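Local coordinates for protein EscN (Escherichia coli O127:H6, PDB 2OBL) that belongs to the P-loop protein family related to the alpha and beta subunits of ATP synthase and probably serves type III secretion, at residues 78-82 against 246-251; 253-257 against 322-327; 287-292 against 313-318; 50-54 against 268-272. The protein carries 1 engineered substitution. All coordinates share one frame; numbering follows the deposited sequence. Where two conformers were deposited one is given.

Contact 1: 78-82 against 246-251; sequences AGSGV and LTRELA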
loop_
_atom_site.group_PDB
_atom_site.type_symbol
_atom_site.label_atom_id
_atom_site.label_comp_id
_atom_site.label_asym_id
_atom_site.label_seq_id
_atom_site.Cartn_x
_atom_site.Cartn_y
_atom_site.Cartn_z
ATOM N N ALA A 78 8.104 -3.262 -4.466
ATOM C CA ALA A 78 7.953 -3.796 -5.816
ATOM C C ALA A 78 8.941 -3.190 -6.804
ATOM O O ALA A 78 9.176 -1.986 -6.807
ATOM C CB ALA A 78 6.525 -3.587 -6.312
ATOM N N GLY A 79 9.505 -4.027 -7.670
ATOM C CA GLY A 79 10.298 -3.510 -8.780
ATOM C C GLY A 79 9.402 -3.209 -9.972
ATOM O O GLY A 79 8.175 -3.153 -9.835
ATOM N N SER A 80 10.019 -3.053 -11.147
ATOM C CA SER A 80 9.296 -2.808 -12.389
ATOM C C SER A 80 8.705 -4.076 -12.965
ATOM O O SER A 80 9.269 -5.160 -12.819
ATOM C CB SER A 80 10.235 -2.198 -13.438
ATOM O OG SER A 80 10.678 -0.932 -13.018
ATOM N N GLY A 81 7.579 -3.927 -13.654
ATOM C CA GLY A 81 6.998 -5.016 -14.412
ATOM C C GLY A 81 6.553 -6.181 -13.562
ATOM O O GLY A 81 6.584 -7.326 -14.013
ATOM N N VAL A 82 6.128 -5.900 -12.333
ATOM C CA VAL A 82 5.574 -6.956 -11.495
ATOM C C VAL A 82 4.114 -6.702 -11.105
ATOM O O VAL A 82 3.593 -7.352 -10.208
ATOM C CB VAL A 82 6.428 -7.229 -10.236
ATOM C CG1 VAL A 82 7.832 -7.679 -10.632
ATOM C CG2 VAL A 82 6.463 -6.009 -9.321
ATOM N N LEU A 246 6.253 -7.820 -3.635
ATOM C CA LEU A 246 5.978 -8.393 -4.957
ATOM C C LEU A 246 7.296 -8.810 -5.574
ATOM O O LEU A 246 8.300 -8.119 -5.403
ATOM C CB LEU A 246 5.317 -7.357 -5.869
ATOM C CG LEU A 246 4.128 -6.607 -5.292
ATOM C CD1 LEU A 246 3.415 -5.779 -6.392
ATOM C CD2 LEU A 246 3.159 -7.582 -4.645
ATOM N N THR A 247 7.296 -9.916 -6.313
ATOM C CA THR A 247 8.538 -10.433 -6.869
ATOM C C THR A 247 8.471 -10.664 -8.362
ATOM O O THR A 247 7.428 -11.044 -8.898
ATOM C CB THR A 247 8.961 -11.761 -6.204
ATOM O OG1 THR A 247 7.975 -12.771 -6.480
ATOM C CG2 THR A 247 9.131 -11.585 -4.697
ATOM N N ARG A 248 9.602 -10.437 -9.021
ATOM C CA ARG A 248 9.757 -10.762 -10.441
ATOM C C ARG A 248 9.504 -12.247 -10.681
ATOM O O ARG A 248 8.903 -12.630 -11.685
ATOM C CB ARG A 248 11.151 -10.355 -10.927
ATOM C CG ARG A 248 11.370 -10.532 -12.424
ATOM C CD ARG A 248 12.381 -9.524 -12.961
ATOM N NE ARG A 248 11.817 -8.174 -12.988
ATOM C CZ ARG A 248 12.195 -7.189 -12.180
ATOM N NH1 ARG A 248 13.151 -7.396 -11.281
ATOM N NH2 ARG A 248 11.617 -5.996 -12.271
ATOM N N GLU A 249 9.940 -13.085 -9.746
ATOM C CA GLU A 249 9.750 -14.528 -9.868
ATOM C C GLU A 249 8.285 -14.942 -10.026
ATOM O O GLU A 249 7.961 -15.802 -10.859
ATOM C CB GLU A 249 10.411 -15.259 -8.695
ATOM C CG GLU A 249 11.940 -15.275 -8.767
ATOM C CD GLU A 249 12.601 -13.925 -8.457
ATOM O OE1 GLU A 249 11.971 -13.054 -7.799
ATOM O OE2 GLU A 249 13.767 -13.744 -8.878
ATOM N N LEU A 250 7.395 -14.344 -9.235
ATOM C CA LEU A 250 5.966 -14.599 -9.402
ATOM C C LEU A 250 5.386 -13.932 -10.655
ATOM O O LEU A 250 4.573 -14.535 -11.365
ATOM C CB LEU A 250 5.178 -14.193 -8.150
ATOM C CG LEU A 250 5.442 -15.094 -6.943
ATOM C CD1 LEU A 250 4.845 -14.495 -5.670
ATOM C CD2 LEU A 250 4.933 -16.524 -7.179
ATOM N N ALA A 251 5.796 -12.700 -10.937
ATOM C CA ALA A 251 5.304 -12.020 -12.134
ATOM C C ALA A 251 5.612 -12.804 -13.420
ATOM O O ALA A 251 4.815 -12.804 -14.363
ATOM C CB ALA A 251 5.860 -10.597 -12.219
HETATM O O HOH W 1 9.558 -6.746 -7.457
#
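The guanidinium of R248 has S80 at its edge and V82 CG1 over one of its faces. At that edge NH2 donates to S80 O across 2.6 Å, a short but bent bond: the N-H...O angle is 132° and the acceptor is tilted 23° out of the guanidinium plane. Seen from the carbonyl, the donor lies in plane, on a lone pair. The R248 chain first runs out from its helix and then bends at chi3 (-71°), which brings the charged group back over the loop.

Segment 78-82 begins at the last residue of strand 73-78 and leads into helix 84-94. With the following G83, K84 and S85 it is consistent with a P-loop (Walker A), as expected of this family. Facing it is the start of the short helix 248-251. T247 is the N-cap of this helix, and its OG1 accepts from L250 N at 3.2 Å.

Below the arginine the contact turns apolar around V82. Its CG1 packs on R248 CA at 3.6 Å, while CG2 sits against L246 CB at 3.9 Å. The methyl of A251 closes in from the helix, with CB 3.7 Å from V82 CA. Deeper still, A78 CB meets L246 CD1 at 3.8 Å, and L246 also rests on L87 of helix 84-94. Between the two backbones a single water accepts from G79 N at 2.7 Å and donates to L246 O at 2.8 Å.

Contact 2: 253-257 against 322-327; sequences ENHFP and QNFIQQ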
loop_
_atom_site.group_PDB
_atom_site.type_symbol
_atom_site.label_atom_id
_atom_site.label_comp_id
_atom_site.label_asym_id
_atom_site.label_seq_id
_atom_site.Cartn_x
_atom_site.Cartn_y
_atom_site.Cartn_z
ATOM N N GLU A 253 5.822 -15.993 -13.692
ATOM C CA GLU A 253 4.956 -17.165 -13.716
ATOM C C GLU A 253 3.524 -16.772 -14.078
ATOM O O GLU A 253 2.639 -17.620 -14.128
ATOM C CB GLU A 253 4.982 -17.877 -12.360
ATOM C CG GLU A 253 6.205 -18.742 -12.157
ATOM C CD GLU A 253 6.374 -19.215 -10.723
ATOM O OE1 GLU A 253 5.408 -19.126 -9.928
ATOM O OE2 GLU A 253 7.485 -19.688 -10.391
ATOM N N ASN A 254 3.316 -15.480 -14.331
ATOM C CA ASN A 254 1.989 -14.914 -14.565
ATOM C C ASN A 254 1.096 -15.115 -13.353
ATOM O O ASN A 254 -0.107 -15.337 -13.465
ATOM C CB ASN A 254 1.351 -15.466 -15.842
ATOM C CG ASN A 254 1.738 -14.664 -17.059
ATOM O OD1 ASN A 254 1.364 -13.500 -17.189
ATOM N ND2 ASN A 254 2.504 -15.273 -17.951
ATOM N N HIS A 255 1.718 -15.020 -12.186
ATOM C CA HIS A 255 1.050 -15.196 -10.908
ATOM C C HIS A 255 0.774 -13.809 -10.332
ATOM O O HIS A 255 1.677 -13.150 -9.820
ATOM C CB HIS A 255 1.963 -16.014 -9.992
ATOM C CG HIS A 255 1.464 -16.167 -8.588
ATOM N ND1 HIS A 255 1.306 -17.399 -7.991
ATOM C CD2 HIS A 255 1.137 -15.248 -7.646
ATOM C CE1 HIS A 255 0.874 -17.233 -6.753
ATOM N NE2 HIS A 255 0.764 -15.938 -6.518
ATOM N N PHE A 256 -0.474 -13.360 -10.448
ATOM C CA PHE A 256 -0.868 -12.019 -9.996
ATOM C C PHE A 256 -2.098 -12.009 -9.087
ATOM O O PHE A 256 -3.068 -12.734 -9.356
ATOM C CB PHE A 256 -1.156 -11.119 -11.197
ATOM C CG PHE A 256 0.034 -10.884 -12.080
ATOM C CD1 PHE A 256 1.060 -10.049 -11.673
ATOM C CD2 PHE A 256 0.112 -11.481 -13.325
ATOM C CE1 PHE A 256 2.158 -9.826 -12.501
ATOM C CE2 PHE A 256 1.203 -11.265 -14.159
ATOM C CZ PHE A 256 2.217 -10.438 -13.751
ATOM N N PRO A 257 -2.088 -11.164 -8.031
ATOM C CA PRO A 257 -0.982 -10.285 -7.588
ATOM C C PRO A 257 0.286 -11.068 -7.268
ATOM O O PRO A 257 0.192 -12.154 -6.709
ATOM C CB PRO A 257 -1.531 -9.659 -6.297
ATOM C CG PRO A 257 -3.037 -9.700 -6.481
ATOM C CD PRO A 257 -3.278 -11.014 -7.171
ATOM N N GLN A 322 -3.859 -21.820 -5.155
ATOM C CA GLN A 322 -3.468 -20.903 -6.219
ATOM C C GLN A 322 -4.643 -20.070 -6.741
ATOM O O GLN A 322 -4.494 -18.874 -6.976
ATOM C CB GLN A 322 -2.758 -21.651 -7.359
ATOM C CG GLN A 322 -1.418 -22.251 -6.953
ATOM C CD GLN A 322 -0.441 -21.204 -6.444
ATOM O OE1 GLN A 322 0.142 -21.342 -5.365
ATOM N NE2 GLN A 322 -0.269 -20.145 -7.214
ATOM N N ASN A 323 -5.809 -20.693 -6.909
ATOM C CA ASN A 323 -7.015 -19.954 -7.302
ATOM C C ASN A 323 -7.451 -18.932 -6.257
ATOM O O ASN A 323 -8.132 -17.945 -6.574
ATOM C CB ASN A 323 -8.181 -20.908 -7.568
ATOM C CG ASN A 323 -8.047 -21.647 -8.875
ATOM O OD1 ASN A 323 -7.133 -21.393 -9.661
ATOM N ND2 ASN A 323 -8.965 -22.571 -9.120
ATOM N N PHE A 324 -7.072 -19.189 -5.009
ATOM C CA PHE A 324 -7.390 -18.293 -3.905
ATOM C C PHE A 324 -6.476 -17.056 -3.924
ATOM O O PHE A 324 -6.949 -15.912 -3.901
ATOM C CB PHE A 324 -7.264 -19.039 -2.570
ATOM C CG PHE A 324 -7.485 -18.166 -1.352
ATOM C CD1 PHE A 324 -8.767 -17.810 -0.957
ATOM C CD2 PHE A 324 -6.409 -17.710 -0.604
ATOM C CE1 PHE A 324 -8.974 -17.015 0.161
ATOM C CE2 PHE A 324 -6.611 -16.897 0.517
ATOM C CZ PHE A 324 -7.894 -16.559 0.897
ATOM N N ILE A 325 -5.168 -17.285 -3.980
ATOM C CA ILE A 325 -4.226 -16.161 -3.879
ATOM C C ILE A 325 -4.032 -15.428 -5.197
ATOM O O ILE A 325 -3.784 -14.221 -5.206
ATOM C CB ILE A 325 -2.857 -16.569 -3.282
ATOM C CG1 ILE A 325 -2.192 -17.662 -4.121
ATOM C CG2 ILE A 325 -3.027 -16.998 -1.822
ATOM C CD1 ILE A 325 -0.807 -18.086 -3.620
ATOM N N GLN A 326 -4.126 -16.149 -6.309
ATOM C CA GLN A 326 -4.146 -15.479 -7.594
ATOM C C GLN A 326 -5.553 -14.934 -7.780
ATOM O O GLN A 326 -6.546 -15.592 -7.419
ATOM C CB GLN A 326 -3.732 -16.419 -8.739
ATOM C CG GLN A 326 -2.277 -16.854 -8.668
ATOM C CD GLN A 326 -1.904 -17.840 -9.758
ATOM O OE1 GLN A 326 -1.352 -18.909 -9.486
ATOM N NE2 GLN A 326 -2.223 -17.495 -11.002
ATOM N N GLN A 327 -5.642 -13.727 -8.320
ATOM C CA GLN A 327 -6.912 -13.028 -8.400
ATOM C C GLN A 327 -6.863 -11.983 -9.499
ATOM O O GLN A 327 -6.009 -11.096 -9.488
ATOM C CB GLN A 327 -7.183 -12.343 -7.070
ATOM C CG GLN A 327 -8.560 -11.730 -6.935
ATOM C CD GLN A 327 -8.736 -11.113 -5.568
ATOM O OE1 GLN A 327 -7.848 -11.201 -4.731
ATOM N NE2 GLN A 327 -9.878 -10.492 -5.331
HETATM O O HOH W 2 0.079 -18.425 -12.894
HETATM O O HOH W 3 -2.260 -14.936 -12.182
HETATM O O HOH W 4 -1.333 -12.870 -4.605
#
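H255 and Q326 are brought together by two torsions. The imidazole is swung opposite its backbone N (chi1 174°), and chi1 of Q326 (-67°), with CG opposite the carbonyl carbon, brings that methylene over the ring. The extended chain beyond CG then carries the amide on past the imidazole. Q326 CG lies 3.6 Å from the ring centroid and 6° off the normal, a well-centred CH-pi contact. At the edge of the ring, I325 CD1 approaches H255 CE1 to 3.7 Å, and Q322 NE2 is close by as well. Q322 also holds the amide of Q326: its NE2 donates to Q326 OE1 at 2.8 Å, in the plane of both amides. The other end of that amide, NE2, donates to a water 2.8 Å away, which in turn bonds N254 O and F256 N.

The backbones are tied directly by Q327 N, which donates to F256 O at 2.9 Å on a lone pair. The peptide before P257 is cis, and P257 CD packs 3.6 Å from Q327 O. A further water bridges P257 O and I325 O. R60 takes the carbonyls of F324 and Q326 from outside.

Two helix C-termini thus meet here: helix 248-251 ends in a Schellman motif at N254, and helix 318-325 of the C-terminal region gives way at Q326 to extended chain, which bonds to the cis-proline loop.

Contact 3: 287-292 against 313-318; sequences LIATYK and KAIKNR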
loop_
_atom_site.group_PDB
_atom_site.type_symbol
_atom_site.label_atom_id
_atom_site.label_comp_id
_atom_site.label_asym_id
_atom_site.label_seq_id
_atom_site.Cartn_x
_atom_site.Cartn_y
_atom_site.Cartn_z
ATOM N N LEU A 287 1.433 -24.471 3.598
ATOM C CA LEU A 287 1.151 -25.249 2.400
ATOM C C LEU A 287 1.797 -24.615 1.174
ATOM O O LEU A 287 2.414 -25.310 0.365
ATOM C CB LEU A 287 -0.353 -25.441 2.199
ATOM C CG LEU A 287 -1.034 -26.388 3.200
ATOM C CD1 LEU A 287 -2.510 -26.490 2.896
ATOM C CD2 LEU A 287 -0.395 -27.770 3.191
ATOM N N ILE A 288 1.655 -23.298 1.049
ATOM C CA ILE A 288 2.312 -22.546 -0.022
ATOM C C ILE A 288 3.826 -22.748 -0.006
ATOM O O ILE A 288 4.440 -22.956 -1.053
ATOM C CB ILE A 288 2.002 -21.039 0.072
ATOM C CG1 ILE A 288 0.536 -20.772 -0.270
ATOM C CG2 ILE A 288 2.918 -20.235 -0.854
ATOM C CD1 ILE A 288 0.084 -19.334 0.003
ATOM N N ALA A 289 4.423 -22.691 1.181
ATOM C CA ALA A 289 5.876 -22.820 1.314
ATOM C C ALA A 289 6.374 -24.229 0.993
ATOM O O ALA A 289 7.467 -24.398 0.452
ATOM C CB ALA A 289 6.322 -22.410 2.712
ATOM N N THR A 290 5.574 -25.237 1.322
ATOM C CA THR A 290 6.018 -26.626 1.189
ATOM C C THR A 290 5.750 -27.232 -0.190
ATOM O O THR A 290 6.273 -28.299 -0.509
ATOM C CB THR A 290 5.420 -27.537 2.298
ATOM O OG1 THR A 290 3.990 -27.551 2.206
ATOM C CG2 THR A 290 5.830 -27.044 3.683
ATOM N N TYR A 291 4.949 -26.557 -1.011
ATOM C CA TYR A 291 4.565 -27.109 -2.312
ATOM C C TYR A 291 5.750 -27.317 -3.254
ATOM O O TYR A 291 6.648 -26.477 -3.346
ATOM C CB TYR A 291 3.499 -26.256 -3.009
ATOM C CG TYR A 291 3.262 -26.683 -4.446
ATOM C CD1 TYR A 291 2.394 -27.729 -4.751
ATOM C CD2 TYR A 291 3.928 -26.061 -5.497
ATOM C CE1 TYR A 291 2.187 -28.133 -6.063
ATOM C CE2 TYR A 291 3.728 -26.459 -6.812
ATOM C CZ TYR A 291 2.855 -27.493 -7.087
ATOM O OH TYR A 291 2.655 -27.884 -8.393
ATOM N N LYS A 292 5.731 -28.448 -3.954
ATOM C CA LYS A 292 6.745 -28.773 -4.952
ATOM C C LYS A 292 6.098 -29.390 -6.197
ATOM O O LYS A 292 5.318 -30.336 -6.093
ATOM C CB LYS A 292 7.776 -29.746 -4.374
ATOM C CG LYS A 292 8.718 -29.139 -3.348
ATOM C CD LYS A 292 9.767 -30.151 -2.909
ATOM C CE LYS A 292 10.673 -30.550 -4.071
ATOM N NZ LYS A 292 11.888 -31.265 -3.599
ATOM N N LYS A 313 -0.446 -32.806 1.324
ATOM C CA LYS A 313 -1.582 -31.890 1.350
ATOM C C LYS A 313 -1.354 -30.702 0.416
ATOM O O LYS A 313 -2.282 -30.226 -0.238
ATOM C CB LYS A 313 -1.816 -31.392 2.769
ATOM C CG LYS A 313 -3.157 -30.715 2.963
ATOM C CD LYS A 313 -3.390 -30.386 4.420
ATOM C CE LYS A 313 -4.799 -29.886 4.639
ATOM N NZ LYS A 313 -5.029 -29.539 6.063
ATOM N N ALA A 314 -0.109 -30.238 0.358
ATOM C CA ALA A 314 0.265 -29.096 -0.471
ATOM C C ALA A 314 -0.028 -29.331 -1.950
ATOM O O ALA A 314 -0.491 -28.428 -2.650
ATOM C CB ALA A 314 1.734 -28.764 -0.272
ATOM N N ILE A 315 0.247 -30.544 -2.421
ATOM C CA ILE A 315 -0.005 -30.888 -3.814
ATOM C C ILE A 315 -1.500 -31.033 -4.046
ATOM O O ILE A 315 -2.044 -30.541 -5.035
ATOM C CB ILE A 315 0.685 -32.214 -4.209
ATOM C CG1 ILE A 315 2.116 -32.270 -3.661
ATOM C CG2 ILE A 315 0.660 -32.398 -5.724
ATOM C CD1 ILE A 315 3.087 -31.321 -4.345
ATOM N N LYS A 316 -2.153 -31.719 -3.117
ATOM C CA LYS A 316 -3.583 -31.946 -3.176
ATOM C C LYS A 316 -4.350 -30.627 -3.189
ATOM O O LYS A 316 -5.383 -30.509 -3.851
ATOM C CB LYS A 316 -4.014 -32.790 -1.977
ATOM C CG LYS A 316 -5.465 -33.225 -1.985
ATOM C CD LYS A 316 -5.848 -33.791 -0.633
ATOM C CE LYS A 316 -4.757 -34.696 -0.086
ATOM N NZ LYS A 316 -4.997 -35.047 1.342
ATOM N N ASN A 317 -3.837 -29.637 -2.463
ATOM C CA ASN A 317 -4.540 -28.361 -2.301
ATOM C C ASN A 317 -4.026 -27.239 -3.208
ATOM O O ASN A 317 -4.538 -26.118 -3.163
ATOM C CB ASN A 317 -4.527 -27.917 -0.833
ATOM C CG ASN A 317 -5.472 -28.736 0.036
ATOM O OD1 ASN A 317 -5.680 -28.427 1.210
ATOM N ND2 ASN A 317 -6.052 -29.781 -0.538
ATOM N N ARG A 318 -3.039 -27.556 -4.043
ATOM C CA ARG A 318 -2.396 -26.575 -4.925
ATOM C C ARG A 318 -3.380 -25.711 -5.721
ATOM O O ARG A 318 -3.380 -24.484 -5.594
ATOM C CB ARG A 318 -1.413 -27.270 -5.871
ATOM C CG ARG A 318 -0.954 -26.422 -7.052
ATOM C CD ARG A 318 0.035 -25.342 -6.647
ATOM N NE ARG A 318 0.781 -24.843 -7.804
ATOM C CZ ARG A 318 1.754 -23.942 -7.739
ATOM N NH1 ARG A 318 2.108 -23.426 -6.568
ATOM N NH2 ARG A 318 2.376 -23.555 -8.845
#
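Y291 and R318 form the flat part of this contact, and A314 forms the bump beside it. The guanidinium of R318 lies on one face of the phenol ring, their centres 3.9 Å apart and the planes only 7° from parallel, a cation-pi stack. The overlap continues down the arginine: CD stands over the middle of the ring, 3.6 Å from its centroid, while the guanidinium carbon is displaced toward Y291 CE2. A bend at chi2 of R318 (74°) turns the chain across the ring face in this way. Tyrosine and arginine cross at about a right angle in their long directions, yet their flat groups lie face to face.

The small methyl of A314 fits a hollow at the end of helix 275-290. Its CB is 3.6 Å from both L287 O and T290 OG1, and Y291 CB closes the hollow at 4.1 Å. The hydroxyl of T290 bonds to K286 O in its own helix. On the far side of A314, L287 pushes CD2 toward the other helix, 3.9 Å from K313 CB, against the aliphatic run of the lysine. The ammonium of K313 goes on to a salt bridge with E283. I315 CD1 fills in beside the phenol, 3.7 Å from Y291 CD1.

Helix 275-290 thus ends against helix 309-316 and the first residue of helix 318-325. L287 and I288 also pack on I321 of helix 318-325, so L287 touches both of the helices that follow.

Contact 4: 50-54 against 268-272; sequences VIDQP and VMHNV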
loop_
_atom_site.group_PDB
_atom_site.type_symbol
_atom_site.label_atom_id
_atom_site.label_comp_id
_atom_site.label_asym_id
_atom_site.label_seq_id
_atom_site.Cartn_x
_atom_site.Cartn_y
_atom_site.Cartn_z
ATOM N N VAL A 50 -4.841 1.925 19.646
ATOM C CA VAL A 50 -4.376 0.595 19.289
ATOM C C VAL A 50 -5.085 0.178 18.002
ATOM O O VAL A 50 -6.200 0.625 17.740
ATOM C CB VAL A 50 -4.719 -0.411 20.413
ATOM C CG1 VAL A 50 -4.347 -1.829 20.014
ATOM C CG2 VAL A 50 -4.025 -0.016 21.712
ATOM N N ILE A 51 -4.439 -0.659 17.197
ATOM C CA ILE A 51 -5.050 -1.185 15.978
ATOM C C ILE A 51 -5.743 -2.493 16.318
ATOM O O ILE A 51 -5.092 -3.445 16.746
ATOM C CB ILE A 51 -3.986 -1.439 14.895
ATOM C CG1 ILE A 51 -3.308 -0.122 14.504
ATOM C CG2 ILE A 51 -4.604 -2.128 13.674
ATOM C CD1 ILE A 51 -2.151 -0.292 13.548
ATOM N N ASP A 52 -7.062 -2.545 16.138
ATOM C CA ASP A 52 -7.816 -3.720 16.564
ATOM C C ASP A 52 -9.015 -4.104 15.685
ATOM O O ASP A 52 -9.782 -5.009 16.032
ATOM C CB ASP A 52 -8.235 -3.572 18.035
ATOM C CG ASP A 52 -9.164 -2.387 18.273
ATOM O OD1 ASP A 52 -9.536 -1.700 17.299
ATOM O OD2 ASP A 52 -9.539 -2.156 19.448
ATOM N N GLN A 53 -9.171 -3.422 14.554
ATOM C CA GLN A 53 -10.242 -3.715 13.596
ATOM C C GLN A 53 -9.625 -4.021 12.240
ATOM O O GLN A 53 -8.663 -3.382 11.862
ATOM C CB GLN A 53 -11.173 -2.508 13.456
ATOM C CG GLN A 53 -11.896 -2.113 14.729
ATOM C CD GLN A 53 -12.958 -3.115 15.118
ATOM O OE1 GLN A 53 -13.325 -3.985 14.326
ATOM N NE2 GLN A 53 -13.456 -3.003 16.339
ATOM N N PRO A 54 -10.178 -4.999 11.502
ATOM C CA PRO A 54 -9.587 -5.285 10.196
ATOM C C PRO A 54 -9.871 -4.182 9.167
ATOM O O PRO A 54 -10.934 -3.542 9.208
ATOM C CB PRO A 54 -10.253 -6.597 9.780
ATOM C CG PRO A 54 -11.522 -6.648 10.522
ATOM C CD PRO A 54 -11.327 -5.873 11.804
ATOM N N VAL A 268 -0.145 -6.744 12.594
ATOM C CA VAL A 268 -1.406 -6.502 13.301
ATOM C C VAL A 268 -2.446 -7.603 13.096
ATOM O O VAL A 268 -3.458 -7.630 13.780
ATOM C CB VAL A 268 -2.045 -5.135 12.929
ATOM C CG1 VAL A 268 -1.025 -3.978 13.072
ATOM C CG2 VAL A 268 -2.663 -5.169 11.530
ATOM N N MET A 269 -2.217 -8.484 12.125
ATOM C CA MET A 269 -3.198 -9.508 11.783
ATOM C C MET A 269 -3.742 -10.264 12.985
ATOM O O MET A 269 -4.954 -10.425 13.126
ATOM C CB MET A 269 -2.613 -10.505 10.792
ATOM C CG MET A 269 -3.551 -11.672 10.478
ATOM S SD MET A 269 -2.956 -12.648 9.096
ATOM C CE MET A 269 -4.369 -13.757 8.887
ATOM N N HIS A 270 -2.854 -10.745 13.845
ATOM C CA HIS A 270 -3.294 -11.570 14.972
ATOM C C HIS A 270 -4.234 -10.819 15.918
ATOM O O HIS A 270 -4.973 -11.435 16.710
ATOM C CB HIS A 270 -2.087 -12.133 15.724
ATOM C CG HIS A 270 -1.322 -11.104 16.493
ATOM N ND1 HIS A 270 -0.499 -10.178 15.886
ATOM C CD2 HIS A 270 -1.254 -10.855 17.821
ATOM C CE1 HIS A 270 0.043 -9.403 16.810
ATOM N NE2 HIS A 270 -0.399 -9.792 17.993
ATOM N N ASN A 271 -4.206 -9.491 15.829
ATOM C CA ASN A 271 -5.054 -8.626 16.648
ATOM C C ASN A 271 -6.379 -8.249 15.992
ATOM O O ASN A 271 -7.247 -7.657 16.644
ATOM C CB ASN A 271 -4.314 -7.333 17.000
ATOM C CG ASN A 271 -3.164 -7.554 17.947
ATOM O OD1 ASN A 271 -2.139 -6.852 17.876
ATOM N ND2 ASN A 271 -3.315 -8.525 18.850
ATOM N N VAL A 272 -6.544 -8.577 14.712
ATOM C CA VAL A 272 -7.739 -8.141 13.979
ATOM C C VAL A 272 -8.531 -9.285 13.345
ATOM O O VAL A 272 -9.584 -9.050 12.745
ATOM C CB VAL A 272 -7.409 -7.082 12.881
ATOM C CG1 VAL A 272 -6.592 -5.940 13.452
ATOM C CG2 VAL A 272 -6.681 -7.734 11.705
HETATM O O HOH W 5 -2.596 -4.557 16.413
HETATM O O HOH W 6 -11.323 -7.847 15.024
#
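I51 and V268 meet through their branches, crossing at about a right angle. I51 CD1 touches V268 CG1 at 3.9 Å, and I51 CG2 lies 4.0 Å from V268 CB. A second patch lies further along the chain, where the methyls of V272 rest on the peptides from D52 to P54. V272 CB is 3.7 Å from P54 N, and CG1 comes equally near to Q53 O. The CG1 branch points at the peptides because it stands opposite the carbonyl carbon of V272 (chi1 -51°).

Two waters bridge the loop and the helical turn. One donates to I51 O and to N271 OD1, each at 2.8 Å, and so ties the asparagine amide to the loop. The other donates to V272 O at 3.1 Å and only weakly to D52 O.

Further out, N271 and V272 lie in the short, weakly bonded helix 269-272, where V272 N bonds back to M269 O. V268 precedes it, and its carbonyl accepts from N271 N. M269 reaches to the other side and packs on H277, L278 and A281 of helix 275-290, while V268 touches Q72. Q53 is bonded through its backbone to I70, beside the two-stranded sheet of 54-55 and 68-69.

The polar links between loop and helical turn pass through water, so the pairing probably owes its specificity to shape, to the fit of I51, V268 and V272, rather than to direct hydrogen bonds.

Contacts 1 and 2 touch because 253-257 follows closely on helix 248-251 of contact 1: L250 O probably bonds H255 N, and F256 packs on V82 and A251. Contacts 2 and 3 touch through I325 and I288, with helices 309-316 and 318-325 following each other. Contact 4 is the surface member, about 28 Å centre to centre from contact 1, whereas the other three are partly buried. Their chemistry differs: contact 1 crosses the segments with an arginine-carbonyl bond, contact 2 with a backbone bond and CH-pi, contact 3 with a cation-pi stack and no bond between its segments, contact 4 with methyl packing and water.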